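Local coordinates for protein Exo-beta-1,4-mannosidase (Rhizomucor miehei, PDB 4LYP) that hydrolyses beta-mannosidic linkages as a family 5 glycoside hydrolase, probably releasing terminal mannose units, and also has transglycosylation activity, at residues K255-S269 / A279-H291. Residues are numbered along the deposited sequence; the frame is centred on the assembly and turned at random.
Sequences KKGAPKHLVSAGLES and AHDHKNIDYTTCH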
loop_
_atom_site.group_PDB
_atom_site.type_symbol
_atom_site.label_atom_id
_atom_site.label_comp_id
_atom_site.label_asym_id
_atom_site.label_seq_id
_atom_site.Cartn_x
_atom_site.Cartn_y
_atom_site.Cartn_z
ATOM N N LYS A 255 -0.141 3.195 18.508
ATOM C CA LYS A 255 1.095 2.904 19.222
ATOM C C LYS A 255 0.812 2.299 20.594
ATOM O O LYS A 255 1.434 1.310 21.004
ATOM C CB LYS A 255 1.901 4.198 19.377
ATOM C CG LYS A 255 3.222 3.962 20.090
ATOM C CD LYS A 255 4.294 3.177 19.408
ATOM C CE LYS A 255 4.835 3.897 18.220
ATOM N NZ LYS A 255 6.077 3.197 17.593
ATOM N N LYS A 256 -0.154 2.862 21.328
ATOM C CA LYS A 256 -0.488 2.300 22.642
ATOM C C LYS A 256 -1.081 0.859 22.477
ATOM O O LYS A 256 -0.858 -0.001 23.312
ATOM C CB LYS A 256 -1.494 3.211 23.345
ATOM C CG LYS A 256 -0.838 4.526 23.883
ATOM C CD LYS A 256 -1.829 5.336 24.694
ATOM C CE LYS A 256 -1.222 6.491 25.533
ATOM N NZ LYS A 256 -0.507 7.534 24.782
ATOM N N GLY A 257 -1.763 0.627 21.333
ATOM C CA GLY A 257 -2.309 -0.709 21.103
ATOM C C GLY A 257 -1.240 -1.764 20.805
ATOM O O GLY A 257 -1.454 -2.924 21.085
ATOM N N ALA A 258 -0.134 -1.349 20.171
ATOM C CA ALA A 258 0.948 -2.281 19.801
ATOM C C ALA A 258 2.280 -1.565 20.023
ATOM O O ALA A 258 2.929 -1.108 19.074
ATOM C CB ALA A 258 0.808 -2.743 18.314
ATOM N N PRO A 259 2.740 -1.466 21.303
ATOM C CA PRO A 259 3.888 -0.613 21.586
ATOM C C PRO A 259 5.209 -1.095 21.000
ATOM O O PRO A 259 6.135 -0.287 20.911
ATOM C CB PRO A 259 3.978 -0.584 23.116
ATOM C CG PRO A 259 2.853 -1.343 23.585
ATOM C CD PRO A 259 2.010 -1.895 22.512
ATOM N N LYS A 260 5.288 -2.350 20.537
ATOM C CA LYS A 260 6.526 -2.823 19.949
ATOM C C LYS A 260 6.699 -2.440 18.475
ATOM O O LYS A 260 7.779 -2.645 17.938
ATOM C CB LYS A 260 6.603 -4.349 20.042
ATOM C CG LYS A 260 6.642 -4.835 21.512
ATOM C CD LYS A 260 6.606 -6.339 21.612
ATOM C CE LYS A 260 6.760 -6.801 23.081
ATOM N NZ LYS A 260 7.939 -6.152 23.700
ATOM N N HIS A 261 5.634 -1.923 17.829
ATOM C CA HIS A 261 5.642 -1.715 16.365
ATOM C C HIS A 261 5.757 -0.266 15.968
ATOM O O HIS A 261 5.236 0.641 16.639
ATOM C CB HIS A 261 4.332 -2.296 15.824
ATOM C CG HIS A 261 4.345 -3.784 15.679
ATOM N ND1 HIS A 261 3.248 -4.555 15.988
ATOM C CD2 HIS A 261 5.299 -4.618 15.147
ATOM C CE1 HIS A 261 3.529 -5.813 15.686
ATOM N NE2 HIS A 261 4.779 -5.885 15.146
ATOM N N LEU A 262 6.337 -0.077 14.819
ATOM C CA LEU A 262 6.322 1.212 14.120
ATOM C C LEU A 262 4.912 1.594 13.649
ATOM O O LEU A 262 4.077 0.709 13.400
ATOM C CB LEU A 262 7.270 1.159 12.934
ATOM C CG LEU A 262 8.716 0.833 13.263
ATOM C CD1 LEU A 262 9.555 0.765 11.965
ATOM C CD2 LEU A 262 9.308 1.852 14.262
ATOM N N VAL A 263 4.711 2.896 13.486
ATOM C CA VAL A 263 3.459 3.458 13.000
ATOM C C VAL A 263 3.743 4.365 11.844
ATOM O O VAL A 263 4.661 5.227 11.886
ATOM C CB VAL A 263 2.692 4.180 14.134
ATOM C CG1 VAL A 263 1.367 4.755 13.623
ATOM C CG2 VAL A 263 2.453 3.231 15.291
ATOM N N SER A 264 2.909 4.248 10.815
ATOM C CA SER A 264 2.966 5.059 9.620
ATOM C C SER A 264 1.641 5.735 9.287
ATOM O O SER A 264 0.589 5.250 9.694
ATOM C CB SER A 264 3.304 4.036 8.426
ATOM O OG SER A 264 3.229 4.658 7.182
ATOM N N ALA A 265 1.694 6.878 8.570
ATOM C CA ALA A 265 0.527 7.650 8.233
ATOM C C ALA A 265 -0.130 7.271 6.922
ATOM O O ALA A 265 -1.278 7.652 6.696
ATOM C CB ALA A 265 0.895 9.117 8.190
ATOM N N GLY A 266 0.571 6.630 5.975
ATOM C CA GLY A 266 0.028 6.292 4.640
ATOM C C GLY A 266 -0.115 7.427 3.678
ATOM O O GLY A 266 -0.912 7.294 2.716
ATOM N N LEU A 267 0.605 8.540 3.880
ATOM C CA LEU A 267 0.405 9.695 3.049
ATOM C C LEU A 267 1.032 9.577 1.665
ATOM O O LEU A 267 2.105 8.981 1.485
ATOM C CB LEU A 267 1.036 10.924 3.720
ATOM C CG LEU A 267 0.442 12.257 3.357
ATOM C CD1 LEU A 267 -0.929 12.474 4.041
ATOM C CD2 LEU A 267 1.409 13.421 3.616
ATOM N N GLU A 268 0.381 10.265 0.712
ATOM C CA GLU A 268 0.977 10.412 -0.659
ATOM C C GLU A 268 2.193 11.319 -0.671
ATOM O O GLU A 268 3.098 11.169 -1.484
ATOM C CB GLU A 268 -0.035 10.991 -1.610
ATOM C CG GLU A 268 -1.258 10.099 -1.937
ATOM C CD GLU A 268 -2.436 10.958 -2.377
ATOM O OE1 GLU A 268 -2.797 11.000 -3.544
ATOM O OE2 GLU A 268 -3.014 11.660 -1.477
ATOM N N SER A 269 2.155 12.400 0.158
ATOM C CA SER A 269 3.122 13.479 0.064
ATOM C C SER A 269 3.083 14.121 -1.323
ATOM O O SER A 269 4.125 14.426 -1.917
ATOM C CB SER A 269 4.515 13.034 0.459
ATOM O OG SER A 269 4.514 12.561 1.790
ATOM N N ALA A 279 1.005 15.446 8.527
ATOM C CA ALA A 279 0.844 14.013 8.690
ATOM C C ALA A 279 1.963 13.387 9.539
ATOM O O ALA A 279 1.752 12.442 10.260
ATOM C CB ALA A 279 0.869 13.309 7.308
ATOM N N HIS A 280 3.212 13.910 9.360
ATOM C CA HIS A 280 4.391 13.167 9.851
ATOM C C HIS A 280 5.027 13.736 11.118
ATOM O O HIS A 280 5.776 12.994 11.759
ATOM C CB HIS A 280 5.449 13.108 8.758
ATOM C CG HIS A 280 4.992 12.360 7.542
ATOM N ND1 HIS A 280 4.932 12.899 6.304
ATOM C CD2 HIS A 280 4.683 11.023 7.383
ATOM C CE1 HIS A 280 4.501 11.955 5.419
ATOM N NE2 HIS A 280 4.387 10.821 6.051
ATOM N N ASP A 281 4.786 15.017 11.456
ATOM C CA ASP A 281 5.480 15.599 12.606
ATOM C C ASP A 281 4.698 15.291 13.885
ATOM O O ASP A 281 4.061 16.163 14.483
ATOM C CB ASP A 281 5.672 17.109 12.387
ATOM C CG ASP A 281 6.538 17.755 13.454
ATOM O OD1 ASP A 281 7.197 17.045 14.188
ATOM O OD2 ASP A 281 6.533 18.983 13.505
ATOM N N HIS A 282 4.760 14.043 14.301
ATOM C CA HIS A 282 4.073 13.539 15.469
ATOM C C HIS A 282 4.950 12.529 16.143
ATOM O O HIS A 282 5.618 11.735 15.427
ATOM C CB HIS A 282 2.719 12.872 15.124
ATOM C CG HIS A 282 1.764 13.835 14.445
ATOM N ND1 HIS A 282 1.073 14.774 15.113
ATOM C CD2 HIS A 282 1.507 14.033 13.125
ATOM C CE1 HIS A 282 0.405 15.545 14.257
ATOM N NE2 HIS A 282 0.679 15.088 13.000
ATOM N N LYS A 283 4.914 12.454 17.468
ATOM C CA LYS A 283 5.765 11.532 18.172
ATOM C C LYS A 283 5.519 10.075 17.696
ATOM O O LYS A 283 6.454 9.230 17.692
ATOM C CB LYS A 283 5.477 11.616 19.704
ATOM C CG LYS A 283 6.298 10.631 20.558
ATOM C CD LYS A 283 6.138 10.945 22.009
ATOM C CE LYS A 283 7.147 10.192 22.905
ATOM N NZ LYS A 283 8.521 10.017 22.356
ATOM N N ASN A 284 4.253 9.727 17.439
ATOM C CA ASN A 284 3.909 8.331 17.165
ATOM C C ASN A 284 3.745 8.075 15.678
ATOM O O ASN A 284 3.127 7.074 15.301
ATOM C CB ASN A 284 2.704 7.891 17.975
ATOM C CG ASN A 284 3.042 7.919 19.423
ATOM O OD1 ASN A 284 4.058 7.362 19.805
ATOM N ND2 ASN A 284 2.213 8.599 20.252
ATOM N N ILE A 285 4.318 8.932 14.828
ATOM C CA ILE A 285 4.551 8.595 13.427
ATOM C C ILE A 285 6.032 8.370 13.283
ATOM O O ILE A 285 6.821 9.319 13.360
ATOM C CB ILE A 285 3.997 9.673 12.465
ATOM C CG1 ILE A 285 2.472 9.809 12.576
ATOM C CG2 ILE A 285 4.457 9.371 11.017
ATOM C CD1 ILE A 285 1.657 8.643 12.050
ATOM N N ASP A 286 6.462 7.122 13.096
ATOM C CA ASP A 286 7.876 6.813 13.166
ATOM C C ASP A 286 8.640 7.056 11.912
ATOM O O ASP A 286 9.849 7.277 11.930
ATOM C CB ASP A 286 8.028 5.319 13.572
ATOM C CG ASP A 286 7.574 5.084 14.977
ATOM O OD1 ASP A 286 8.216 5.623 15.914
ATOM O OD2 ASP A 286 6.572 4.351 15.165
ATOM N N TYR A 287 7.966 6.977 10.748
ATOM C CA TYR A 287 8.633 7.171 9.493
ATOM C C TYR A 287 7.688 7.808 8.513
ATOM O O TYR A 287 6.496 7.947 8.845
ATOM C CB TYR A 287 9.307 5.899 8.900
ATOM C CG TYR A 287 8.296 4.856 8.468
ATOM C CD1 TYR A 287 7.776 3.912 9.353
ATOM C CD2 TYR A 287 7.922 4.769 7.112
ATOM C CE1 TYR A 287 6.904 2.879 8.924
ATOM C CE2 TYR A 287 7.065 3.763 6.646
ATOM C CZ TYR A 287 6.568 2.849 7.559
ATOM O OH TYR A 287 5.712 1.831 7.145
ATOM N N THR A 288 8.213 8.221 7.360
ATOM C CA THR A 288 7.421 8.984 6.364
ATOM C C THR A 288 7.263 8.184 5.086
ATOM O O THR A 288 8.088 7.296 4.810
ATOM C CB THR A 288 8.013 10.371 6.135
ATOM O OG1 THR A 288 9.221 10.263 5.350
ATOM C CG2 THR A 288 8.368 11.056 7.476
ATOM N N THR A 289 6.256 8.512 4.303
ATOM C CA THR A 289 5.998 7.832 3.048
ATOM C C THR A 289 5.700 8.846 1.993
ATOM O O THR A 289 5.308 9.967 2.264
ATOM C CB THR A 289 4.884 6.811 3.103
ATOM O OG1 THR A 289 3.615 7.442 3.351
ATOM C CG2 THR A 289 5.122 5.741 4.118
ATOM N N CYS A 290 5.838 8.391 0.716
ATOM C CA CYS A 290 5.306 9.096 -0.424
ATOM C C CYS A 290 4.786 8.097 -1.424
ATOM O O CYS A 290 5.203 6.908 -1.434
ATOM C CB CYS A 290 6.403 10.057 -0.993
ATOM S SG CYS A 290 7.891 9.267 -1.587
ATOM N N HIS A 291 3.817 8.559 -2.231
ATOM C CA HIS A 291 3.230 7.764 -3.315
ATOM C C HIS A 291 3.340 8.640 -4.530
ATOM O O HIS A 291 2.884 9.794 -4.531
ATOM C CB HIS A 291 1.740 7.536 -3.093
ATOM C CG HIS A 291 1.344 6.750 -1.867
ATOM N ND1 HIS A 291 0.060 6.380 -1.616
ATOM C CD2 HIS A 291 2.086 6.287 -0.826
ATOM C CE1 HIS A 291 0.005 5.720 -0.455
ATOM N NE2 HIS A 291 1.203 5.652 0.044
HETATM O O HOH W 1 4.337 7.119 7.495
HETATM O O HOH W 2 3.046 8.521 5.646
#
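The carboxylate oxygen OD2 of D286 is gripped by K255 of helix 244-257 and by V263 of strand 262-264. It takes the ammonium group of K255 on its syn side, with NZ to OD2 2.7 Å, and offers its anti lone pair to the backbone N of V263 at 2.9 Å. The lysine chain starts anti to its own backbone N (chi1 -179°) and then bends at chi2 and chi3, which curls NZ back between this carboxylate and the carbonyl of H261. Its CG crosses N284 at an angle, 3.5 Å from OD1, while ND2 of that amide bonds T252; L262 CD2 packs against CB and CG of the aspartate. The backbone replies with D286 N donating to V263 O, 2.9 Å.

Farther along, two ordered waters bridge the segments. The first connects A265 N to Y287 O, where no direct backbone bond is made, and also binds S264 OG, itself bonded to Q234; the second joins L267 N to H280 NE2 and T289 OG1. This second water and S269 OG lie at the edge of the H280 ring, in its plane, while A279 CB and T288 CB cover its opposite faces. A279 CB also meets L267 CD2 at 3.7 Å. T289 OG1 donates in the carbonyl plane to L267 O, and S269 OG donates to T289 O at 2.8 Å. Finally H291 N binds E268 O at 2.8 Å, and E268 CA lies over the imidazole face of H291 in a CH-pi contact.

That ring is held by E238 and E336, in a pocket where E238 lines a guanidine site. The contact thus spans one beta-alpha-beta unit of the TIM barrel: helix 273-280 connects strand 262-264, paired with strand 230-234, to strand 288-292, paired with strand 333-338, and helix 308-329 packs against H280 and C290.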